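PDB 7D55: putative N-acetylmuramoyl-L-alanine amidase from Enterococcus phage phiM1EF22, which probably binds the enterococcal cell wall through this tetrameric cell-binding domain, directing an endolysin whose predicted amidase activity would cleave peptidoglycan. Local coordinates for residues A[5-10]-A[71-76]. Sequence-based numbering, arbitrary orientation.
Sequences YERPIN and WYNRLE
Tyr72 lays its ring against Arg7 and Pro8, while its CB meets the Tyr5 ring; this is helix-on-sheet packing in the core of the cell-binding domain, where residues 71-76 of helix 71-78 cross residues 5-9 of strand 3-9 with their N-to-C directions 99° apart. The Tyr72 ring is the bump, and it rests on Arg7 CB, Pro8 and the carbonyl oxygen of Glu6. Arg7 CB sits over one face of the Tyr72 ring, 3.8 Å from its centre, a CH-pi contact that suits a broad aromatic surface. Farther out, Pro8 CD presses on Tyr72 CZ at 3.4 Å, the compact, puckered proline ring crossing the phenol end of the tyrosine at about a right angle. At the base of the side chain, Tyr5 CE2 touches Tyr72 CB at 3.5 Å while CE1 meets Leu75 CD2, so the phenol of Tyr5 packs on two side chains of the helix.

Glu76 adds a charged bond network to this apolar packing. Its chain, extended beyond CG, carries the carboxylate to Arg7, which grips it side-on: NE gives a nearly straight bond (170°) to OE2, and Arg7 NH2 reaches Glu76 OE1 at 2.8 Å, with the two flat groups nearly coplanar. Arg7 is bent at chi2 and chi3, and its NH1 bonds to Pro8 O. Lys86 adds a second salt bridge to OE1, which would favour a charged carboxylate in this buried setting. Strand 3-9 pairs antiparallel with strand 22-28. Glu76 OE2 takes two donors: Arg7 NE on its syn lone pair and, on its anti lone pair, Tyr5 OH at 2.6 Å.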
loop_
_atom_site.group_PDB
_atom_site.type_symbol
_atom_site.label_atom_id
_atom_site.label_comp_id
_atom_site.label_asym_id
_atom_site.label_seq_id
_atom_site.Cartn_x
_atom_site.Cartn_y
_atom_site.Cartn_z
ATOM N N TYR A 5 5.035 -13.295 -10.252
ATOM C CA TYR A 5 5.843 -13.498 -11.448
ATOM C C TYR A 5 7.063 -14.313 -11.059
ATOM O O TYR A 5 7.332 -14.538 -9.879
ATOM C CB TYR A 5 6.248 -12.166 -12.108
ATOM C CG TYR A 5 7.154 -11.297 -11.263
ATOM C CD1 TYR A 5 6.631 -10.449 -10.295
ATOM C CD2 TYR A 5 8.538 -11.313 -11.447
ATOM C CE1 TYR A 5 7.461 -9.640 -9.525
ATOM C CE2 TYR A 5 9.379 -10.499 -10.684
ATOM C CZ TYR A 5 8.832 -9.672 -9.726
ATOM O OH TYR A 5 9.657 -8.878 -8.957
ATOM N N GLU A 6 7.805 -14.756 -12.066
ATOM C CA GLU A 6 9.046 -15.475 -11.831
ATOM C C GLU A 6 10.209 -14.677 -12.400
ATOM O O GLU A 6 10.061 -13.994 -13.415
ATOM C CB GLU A 6 8.994 -16.849 -12.496
ATOM C CG GLU A 6 8.026 -17.795 -11.805
ATOM C CD GLU A 6 7.829 -19.090 -12.566
ATOM O OE1 GLU A 6 6.687 -19.394 -12.951
ATOM O OE2 GLU A 6 8.810 -19.808 -12.782
ATOM N N ARG A 7 11.372 -14.777 -11.756
ATOM C CA ARG A 7 12.556 -14.059 -12.208
ATOM C C ARG A 7 13.801 -14.817 -11.760
ATOM O O ARG A 7 13.734 -15.646 -10.836
ATOM C CB ARG A 7 12.563 -12.607 -11.695
ATOM C CG ARG A 7 12.566 -12.479 -10.184
ATOM C CD ARG A 7 13.937 -12.062 -9.675
ATOM N NE ARG A 7 14.270 -10.716 -10.134
ATOM C CZ ARG A 7 15.347 -10.387 -10.846
ATOM N NH1 ARG A 7 16.248 -11.309 -11.186
ATOM N NH2 ARG A 7 15.526 -9.118 -11.208
ATOM N N PRO A 8 14.945 -14.589 -12.411
ATOM C CA PRO A 8 16.138 -15.393 -12.106
ATOM C C PRO A 8 16.758 -15.077 -10.750
ATOM O O PRO A 8 16.707 -13.947 -10.246
ATOM C CB PRO A 8 17.108 -15.040 -13.241
ATOM C CG PRO A 8 16.230 -14.557 -14.346
ATOM C CD PRO A 8 15.122 -13.808 -13.653
ATOM N N ILE A 9 17.406 -16.098 -10.190
ATOM C CA ILE A 9 18.092 -16.005 -8.910
ATOM C C ILE A 9 19.338 -16.874 -8.985
ATOM O O ILE A 9 19.363 -17.896 -9.677
ATOM C CB ILE A 9 17.165 -16.415 -7.728
ATOM C CG1 ILE A 9 17.848 -16.191 -6.384
ATOM C CG2 ILE A 9 16.736 -17.870 -7.841
ATOM C CD1 ILE A 9 16.899 -16.289 -5.205
ATOM N N ASN A 10 20.390 -16.445 -8.301
ATOM C CA ASN A 10 21.595 -17.255 -8.186
ATOM C C ASN A 10 21.361 -18.296 -7.096
ATOM O O ASN A 10 21.195 -17.942 -5.926
ATOM C CB ASN A 10 22.774 -16.359 -7.817
ATOM C CG ASN A 10 24.108 -17.096 -7.831
ATOM O OD1 ASN A 10 24.235 -18.197 -7.291
ATOM N ND2 ASN A 10 25.116 -16.478 -8.431
ATOM N N TRP A 71 10.800 -8.254 -18.330
ATOM C CA TRP A 71 9.900 -7.204 -17.871
ATOM C C TRP A 71 9.958 -7.030 -16.361
ATOM O O TRP A 71 9.647 -5.947 -15.848
ATOM C CB TRP A 71 8.483 -7.533 -18.320
ATOM C CG TRP A 71 8.291 -7.301 -19.772
ATOM C CD1 TRP A 71 8.331 -8.232 -20.777
ATOM C CD2 TRP A 71 8.057 -6.041 -20.399
ATOM N NE1 TRP A 71 8.111 -7.620 -21.996
ATOM C CE2 TRP A 71 7.942 -6.275 -21.785
ATOM C CE3 TRP A 71 7.923 -4.733 -19.921
ATOM C CZ2 TRP A 71 7.707 -5.251 -22.692
ATOM C CZ3 TRP A 71 7.683 -3.724 -20.822
ATOM C CH2 TRP A 71 7.582 -3.985 -22.192
ATOM N N TYR A 72 10.338 -8.079 -15.631
ATOM C CA TYR A 72 10.511 -7.948 -14.187
ATOM C C TYR A 72 11.537 -6.869 -13.827
ATOM O O TYR A 72 11.425 -6.251 -12.763
ATOM C CB TYR A 72 10.861 -9.298 -13.567
ATOM C CG TYR A 72 11.864 -10.099 -14.352
ATOM C CD1 TYR A 72 13.226 -9.782 -14.316
ATOM C CD2 TYR A 72 11.459 -11.175 -15.144
ATOM C CE1 TYR A 72 14.155 -10.538 -15.043
ATOM C CE2 TYR A 72 12.368 -11.915 -15.867
ATOM C CZ TYR A 72 13.710 -11.593 -15.821
ATOM O OH TYR A 72 14.590 -12.353 -16.550
ATOM N N ASN A 73 12.527 -6.616 -14.699
ATOM C CA ASN A 73 13.465 -5.515 -14.467
ATOM C C ASN A 73 12.723 -4.192 -14.362
ATOM O O ASN A 73 13.052 -3.349 -13.518
ATOM C CB ASN A 73 14.444 -5.374 -15.637
ATOM C CG ASN A 73 15.509 -6.447 -15.673
ATOM O OD1 ASN A 73 15.695 -7.199 -14.720
ATOM N ND2 ASN A 73 16.240 -6.505 -16.794
ATOM N N ARG A 74 11.746 -3.980 -15.245
ATOM C CA ARG A 74 10.979 -2.742 -15.243
ATOM C C ARG A 74 10.081 -2.657 -14.018
ATOM O O ARG A 74 9.993 -1.599 -13.378
ATOM C CB ARG A 74 10.133 -2.654 -16.512
ATOM C CG ARG A 74 10.928 -2.813 -17.804
ATOM C CD ARG A 74 11.990 -1.737 -17.941
ATOM N NE ARG A 74 12.735 -1.869 -19.187
ATOM C CZ ARG A 74 13.768 -1.105 -19.525
ATOM N NH1 ARG A 74 14.189 -0.154 -18.696
ATOM N NH2 ARG A 74 14.384 -1.293 -20.683
ATOM N N LEU A 75 9.409 -3.755 -13.674
ATOM C CA LEU A 75 8.531 -3.736 -12.511
ATOM C C LEU A 75 9.316 -3.437 -11.243
ATOM O O LEU A 75 8.883 -2.629 -10.409
ATOM C CB LEU A 75 7.806 -5.075 -12.380
ATOM C CG LEU A 75 6.918 -5.188 -11.140
ATOM C CD1 LEU A 75 5.915 -4.035 -11.144
ATOM C CD2 LEU A 75 6.225 -6.535 -11.135
ATOM N N GLU A 76 10.482 -4.069 -11.088
ATOM C CA GLU A 76 11.296 -3.903 -9.890
ATOM C C GLU A 76 11.957 -2.532 -9.793
ATOM O O GLU A 76 12.437 -2.171 -8.714
ATOM C CB GLU A 76 12.320 -5.034 -9.803
ATOM C CG GLU A 76 11.669 -6.398 -9.617
ATOM C CD GLU A 76 12.649 -7.563 -9.726
ATOM O OE1 GLU A 76 13.864 -7.318 -9.884
ATOM O OE2 GLU A 76 12.198 -8.729 -9.651
#